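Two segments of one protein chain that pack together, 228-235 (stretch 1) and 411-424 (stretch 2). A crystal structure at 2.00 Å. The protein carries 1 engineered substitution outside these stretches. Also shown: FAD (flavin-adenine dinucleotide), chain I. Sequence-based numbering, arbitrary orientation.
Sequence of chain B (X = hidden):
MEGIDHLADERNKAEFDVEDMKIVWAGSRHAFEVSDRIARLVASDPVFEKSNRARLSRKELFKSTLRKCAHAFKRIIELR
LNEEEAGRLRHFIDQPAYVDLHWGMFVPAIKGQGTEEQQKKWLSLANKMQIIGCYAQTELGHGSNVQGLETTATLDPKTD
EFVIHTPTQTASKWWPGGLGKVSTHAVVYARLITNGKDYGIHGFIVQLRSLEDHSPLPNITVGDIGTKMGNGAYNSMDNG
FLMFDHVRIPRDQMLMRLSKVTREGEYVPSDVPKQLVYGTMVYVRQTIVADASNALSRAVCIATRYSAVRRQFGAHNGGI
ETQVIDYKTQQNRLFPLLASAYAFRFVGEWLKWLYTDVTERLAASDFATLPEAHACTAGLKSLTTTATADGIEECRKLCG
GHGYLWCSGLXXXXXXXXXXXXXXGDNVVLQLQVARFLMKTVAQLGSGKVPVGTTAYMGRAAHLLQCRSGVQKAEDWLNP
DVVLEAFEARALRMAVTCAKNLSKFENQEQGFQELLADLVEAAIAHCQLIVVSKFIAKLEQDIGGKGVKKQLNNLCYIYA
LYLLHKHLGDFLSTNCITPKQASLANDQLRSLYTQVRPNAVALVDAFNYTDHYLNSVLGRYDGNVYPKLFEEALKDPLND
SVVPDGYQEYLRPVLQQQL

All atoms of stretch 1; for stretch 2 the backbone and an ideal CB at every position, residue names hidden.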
# COMPACT_ATOMS: atom_id res chain seq x y z
N LYS B 228 -6.49 7.29 13.09
CA LYS B 228 -5.89 7.24 11.78
C LYS B 228 -5.51 5.83 11.35
O LYS B 228 -5.52 4.88 12.14
CB LYS B 228 -4.65 8.14 11.76
CG LYS B 228 -5.00 9.64 11.86
CD LYS B 228 -4.04 10.44 12.75
CE LYS B 228 -4.08 9.96 14.19
NZ LYS B 228 -3.31 10.86 15.07
N MET B 229 -5.16 5.70 10.08
CA MET B 229 -4.75 4.44 9.49
C MET B 229 -3.72 3.66 10.31
O MET B 229 -2.68 4.20 10.71
CB MET B 229 -4.19 4.75 8.10
CG MET B 229 -3.52 3.60 7.40
SD MET B 229 -2.96 4.07 5.75
CE MET B 229 -2.16 2.53 5.28
N GLY B 230 -4.01 2.38 10.54
CA GLY B 230 -3.09 1.51 11.24
C GLY B 230 -3.20 1.36 12.75
O GLY B 230 -3.68 2.26 13.43
N ASN B 231 -2.77 0.22 13.26
CA ASN B 231 -2.77 -0.04 14.70
C ASN B 231 -1.51 0.59 15.27
O ASN B 231 -0.41 0.20 14.90
CB ASN B 231 -2.77 -1.53 14.97
CG ASN B 231 -4.05 -2.19 14.55
OD1 ASN B 231 -5.12 -1.86 15.05
ND2 ASN B 231 -3.95 -3.14 13.62
N GLY B 232 -1.67 1.55 16.18
CA GLY B 232 -0.52 2.23 16.74
C GLY B 232 -0.17 3.35 15.77
O GLY B 232 -0.97 4.25 15.53
N ALA B 233 1.03 3.28 15.20
CA ALA B 233 1.49 4.26 14.23
C ALA B 233 1.32 5.72 14.67
O ALA B 233 1.84 6.12 15.71
CB ALA B 233 0.78 4.01 12.88
N TYR B 234 0.62 6.51 13.87
CA TYR B 234 0.43 7.92 14.21
C TYR B 234 -0.69 8.14 15.23
O TYR B 234 -0.99 9.28 15.58
CB TYR B 234 0.11 8.73 12.95
CG TYR B 234 1.24 9.62 12.46
CD1 TYR B 234 2.28 9.10 11.69
CD2 TYR B 234 1.27 10.98 12.79
CE1 TYR B 234 3.33 9.92 11.25
CE2 TYR B 234 2.31 11.80 12.35
CZ TYR B 234 3.34 11.26 11.58
OH TYR B 234 4.36 12.06 11.13
N ASN B 235 -1.29 7.07 15.72
CA ASN B 235 -2.37 7.25 16.68
C ASN B 235 -1.89 7.67 18.06
O ASN B 235 -2.70 7.97 18.94
CB ASN B 235 -3.24 6.00 16.71
CG ASN B 235 -4.14 5.93 15.49
OD1 ASN B 235 -4.94 6.82 15.25
ND2 ASN B 235 -3.99 4.87 14.70
N UNK B 411 3.27 -3.81 8.75
CA UNK B 411 1.97 -3.11 8.66
C UNK B 411 2.04 -1.73 9.32
O UNK B 411 1.65 -0.72 8.72
CB UNK B 411 0.87 -3.94 9.32
N UNK B 412 2.53 -1.67 10.55
CA UNK B 412 2.62 -0.38 11.22
C UNK B 412 3.61 0.56 10.52
O UNK B 412 3.35 1.76 10.40
CB UNK B 412 3.03 -0.58 12.68
N UNK B 413 4.74 0.03 10.05
CA UNK B 413 5.73 0.88 9.40
C UNK B 413 5.14 1.59 8.18
O UNK B 413 5.41 2.78 7.94
CB UNK B 413 6.95 0.05 8.99
N UNK B 414 4.34 0.88 7.39
CA UNK B 414 3.72 1.46 6.22
C UNK B 414 2.74 2.55 6.63
O UNK B 414 2.77 3.68 6.11
CB UNK B 414 3.01 0.38 5.39
N UNK B 415 1.87 2.22 7.57
CA UNK B 415 0.87 3.18 8.03
C UNK B 415 1.53 4.43 8.63
O UNK B 415 1.11 5.55 8.35
CB UNK B 415 -0.05 2.53 9.06
N UNK B 416 2.57 4.25 9.44
CA UNK B 416 3.20 5.41 10.06
C UNK B 416 3.99 6.24 9.04
O UNK B 416 4.12 7.47 9.19
CB UNK B 416 4.12 4.96 11.20
N UNK B 417 4.49 5.59 7.98
CA UNK B 417 5.27 6.30 6.96
C UNK B 417 4.49 7.07 5.89
O UNK B 417 4.90 8.18 5.51
CB UNK B 417 6.17 5.28 6.25
N UNK B 418 3.38 6.50 5.40
CA UNK B 418 2.57 7.09 4.33
C UNK B 418 2.24 8.57 4.38
O UNK B 418 2.09 9.20 3.33
CB UNK B 418 1.24 6.33 4.28
N UNK B 419 2.11 9.13 5.57
CA UNK B 419 1.80 10.57 5.61
C UNK B 419 2.89 11.37 4.88
O UNK B 419 2.67 12.51 4.46
CB UNK B 419 1.67 11.05 7.06
N UNK B 420 4.08 10.78 4.75
CA UNK B 420 5.20 11.44 4.09
C UNK B 420 4.86 11.86 2.65
O UNK B 420 5.44 12.80 2.11
CB UNK B 420 6.42 10.51 4.09
N UNK B 421 3.90 11.17 2.04
CA UNK B 421 3.51 11.51 0.68
C UNK B 421 2.52 12.67 0.62
O UNK B 421 2.18 13.14 -0.46
CB UNK B 421 2.91 10.28 -0.00
N UNK B 422 2.06 13.13 1.78
CA UNK B 422 1.11 14.24 1.78
C UNK B 422 1.56 15.46 2.57
O UNK B 422 1.35 16.59 2.13
CB UNK B 422 -0.23 13.76 2.34
N UNK B 423 2.17 15.26 3.73
CA UNK B 423 2.60 16.41 4.51
C UNK B 423 3.75 17.11 3.80
O UNK B 423 4.50 16.47 3.07
CB UNK B 423 3.01 15.99 5.92
N UNK B 424 3.85 18.41 4.02
CA UNK B 424 4.86 19.25 3.38
C UNK B 424 4.57 19.37 1.89
O UNK B 424 5.46 19.67 1.09
CB UNK B 424 6.26 18.68 3.61
PA FAD I . -4.82 18.16 -1.70
O1A FAD I . -3.70 19.08 -1.97
O2A FAD I . -6.18 18.73 -1.56
O5B FAD I . -4.83 17.03 -2.85
C5B FAD I . -5.86 16.05 -2.92
C4B FAD I . -5.84 15.36 -4.29
O4B FAD I . -5.98 16.38 -5.29
C3B FAD I . -4.48 14.68 -4.54
O3B FAD I . -4.65 13.61 -5.47
C2B FAD I . -3.67 15.82 -5.17
O2B FAD I . -2.68 15.29 -6.04
C1B FAD I . -4.75 16.48 -6.03
N9A FAD I . -4.41 17.90 -6.31
C8A FAD I . -4.53 18.92 -5.46
N7A FAD I . -4.12 20.04 -6.05
C5A FAD I . -3.74 19.74 -7.29
C6A FAD I . -3.25 20.48 -8.35
N6A FAD I . -2.98 21.78 -8.23
N1A FAD I . -2.98 19.82 -9.56
C2A FAD I . -3.20 18.44 -9.67
N3A FAD I . -3.66 17.77 -8.62
C4A FAD I . -3.93 18.37 -7.45
N1 FAD I . -0.49 20.44 8.63
C2 FAD I . -0.05 21.42 9.52
O2 FAD I . -0.27 22.61 9.28
N3 FAD I . 0.63 21.04 10.69
C4 FAD I . 0.85 19.68 10.96
O4 FAD I . 1.48 19.36 11.97
C4X FAD I . 0.39 18.71 10.07
N5 FAD I . 0.54 17.34 10.37
C5X FAD I . 0.06 16.36 9.50
C6 FAD I . 0.11 15.02 9.86
C7 FAD I . -0.47 14.05 9.05
C7M FAD I . -0.40 12.59 9.50
C8 FAD I . -1.10 14.42 7.86
C8M FAD I . -1.74 13.38 6.95
C9 FAD I . -1.14 15.76 7.50
C9A FAD I . -0.57 16.74 8.30
N10 FAD I . -0.66 18.10 7.99
C10 FAD I . -0.27 19.08 8.91
C1' FAD I . -1.29 18.55 6.71
C2' FAD I . -0.31 18.35 5.55
O2' FAD I . 0.92 19.00 5.84
C3' FAD I . -0.84 18.83 4.20
O3' FAD I . -1.18 20.21 4.28
C4' FAD I . -2.07 18.05 3.73
O4' FAD I . -2.01 16.68 4.13
C5' FAD I . -2.17 18.13 2.21
O5' FAD I . -3.21 17.27 1.73
P FAD I . -4.55 17.88 1.09
O1P FAD I . -5.68 17.27 1.83
O2P FAD I . -4.44 19.35 1.04
O3P FAD I . -4.50 17.28 -0.40

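At 411 the CB has nothing of stretch 1 within 5.5 Å, so this contact scarcely restricts the choice; the residue is Pro411.

At 412 CA-to-CB points sideways, with the CB 4.2 Å from Asn231 O and 5.0 Å from Ala233 N. That amide is a donor awaiting a partner, so an acceptor on a chain of some reach would suit: Glu or Gln. The residue is Glu412. Ala233 N donates to Glu412 OE2 at 2.8 Å and 168°, a nearly straight bond. The backbone angles of Gly232 already call for glycine; an ideal CB there would also clash, 2.6 Å from Glu412 OE2.

Positions 413 and 417 point away, leaving their choice open; they are Leu413 and Tyr417.

At 414 the CB is sideways and touches nothing, yet the extended Met229 side chain ends nearby. A long apolar or aromatic group could reach it. Phe414 does, its CE2 lying 3.4 Å from Met229 CE.

Position 415 points straight at stretch 1, its CB 3.5 Å from Met229 O and 3.9 Å from Gly230 CA. So little room favours Ala or Gly. Ala415 packs its CB 4.2 Å from Ala233 CB and 4.0 Å from Met229 CG. The closeness is mutual: an ideal CB on Gly230 would come within 2.5 Å of Ala415 CB.

At 416 the CB lies sideways, 3.9 Å from Ala233 CB and 4.6 Å from Tyr234 CD1. A medium-sized apolar group, Val, Ile or Leu, would suit this surface. Val416 places CG2 3.6 Å from Tyr234 CD1, while its backbone O lies at the edge of the tyrosine ring, 3.3 Å from Tyr234 CE1.

A 3-10 segment covers 418 to 421. At 418 the CB stands 5.0 Å from Met229 SD, and a small branched apolar chain can close the gap: Val418 CG2 reaches 4.0 Å from Met229 SD. Position 419 points toward stretch 1, where the Tyr234 ring lies near, so a compact apolar group fits. Pro419 brings CG to 4.1 Å from Tyr234 CE1 and CB to 3.7 Å from FAD C7M.

At 420 and 421 no CB comes within 5.5 Å of stretch 1, so many side chains are possible; they are Ala420 and Cys421. Position 422 approaches the flavin cofactor, where a polar group suits: Thr422 OG1 hydrogen-bonds FAD O4' at 2.8 Å. Position 423 points toward stretch 1 from a distance that favours a large side chain; Tyr423 CE2 comes 4.3 Å from Tyr234 OH. At 424 the left-handed backbone is easiest for Gly or Asn, though others can adopt it; Glu424 N makes a weak hydrogen bond to FAD O2' at 3.5 Å.

Stretch 2 411-424: PELFAVYVPACTYE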
# COMPACT_ATOMS: atom_id res chain seq x y z
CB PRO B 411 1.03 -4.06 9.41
CG PRO B 411 1.63 -5.42 9.14
CD PRO B 411 3.11 -5.16 9.28
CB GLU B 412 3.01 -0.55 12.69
CG GLU B 412 2.97 0.78 13.45
CD GLU B 412 3.54 0.68 14.85
OE1 GLU B 412 4.53 -0.05 15.05
OE2 GLU B 412 3.01 1.37 15.75
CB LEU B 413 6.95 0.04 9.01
CG LEU B 413 8.10 0.81 8.34
CD1 LEU B 413 8.63 1.88 9.30
CD2 LEU B 413 9.21 -0.16 7.94
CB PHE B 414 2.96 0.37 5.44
CG PHE B 414 2.24 0.90 4.22
CD1 PHE B 414 2.95 1.34 3.10
CD2 PHE B 414 0.86 0.97 4.19
CE1 PHE B 414 2.30 1.84 1.98
CE2 PHE B 414 0.18 1.48 3.06
CZ PHE B 414 0.91 1.91 1.96
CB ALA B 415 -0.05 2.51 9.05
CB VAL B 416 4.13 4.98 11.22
CG1 VAL B 416 5.45 4.43 10.69
CG2 VAL B 416 4.36 6.16 12.16
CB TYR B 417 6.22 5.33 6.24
CG TYR B 417 7.12 6.07 5.26
CD1 TYR B 417 8.22 6.79 5.72
CD2 TYR B 417 6.79 6.16 3.90
CE1 TYR B 417 8.97 7.58 4.87
CE2 TYR B 417 7.54 6.96 3.04
CZ TYR B 417 8.63 7.67 3.53
OH TYR B 417 9.40 8.45 2.70
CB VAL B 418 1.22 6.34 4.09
CG1 VAL B 418 1.48 5.10 3.29
CG2 VAL B 418 0.53 6.02 5.39
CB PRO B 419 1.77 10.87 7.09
CG PRO B 419 1.27 9.60 7.68
CD PRO B 419 2.03 8.55 6.92
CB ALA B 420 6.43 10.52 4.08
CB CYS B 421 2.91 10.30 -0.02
SG CYS B 421 4.07 8.93 -0.14
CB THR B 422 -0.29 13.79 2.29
OG1 THR B 422 -1.21 14.88 2.18
CG2 THR B 422 -0.21 13.34 3.75
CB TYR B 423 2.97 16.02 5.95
CG TYR B 423 4.17 15.11 6.13
CD1 TYR B 423 5.43 15.46 5.64
CD2 TYR B 423 4.05 13.92 6.85
CE1 TYR B 423 6.54 14.65 5.86
CE2 TYR B 423 5.16 13.11 7.08
CZ TYR B 423 6.40 13.48 6.58
OH TYR B 423 7.50 12.68 6.80
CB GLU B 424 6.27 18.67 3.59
CG GLU B 424 7.00 19.31 4.75
CD GLU B 424 7.11 20.81 4.60
OE1 GLU B 424 7.68 21.27 3.59
OE2 GLU B 424 6.64 21.54 5.50
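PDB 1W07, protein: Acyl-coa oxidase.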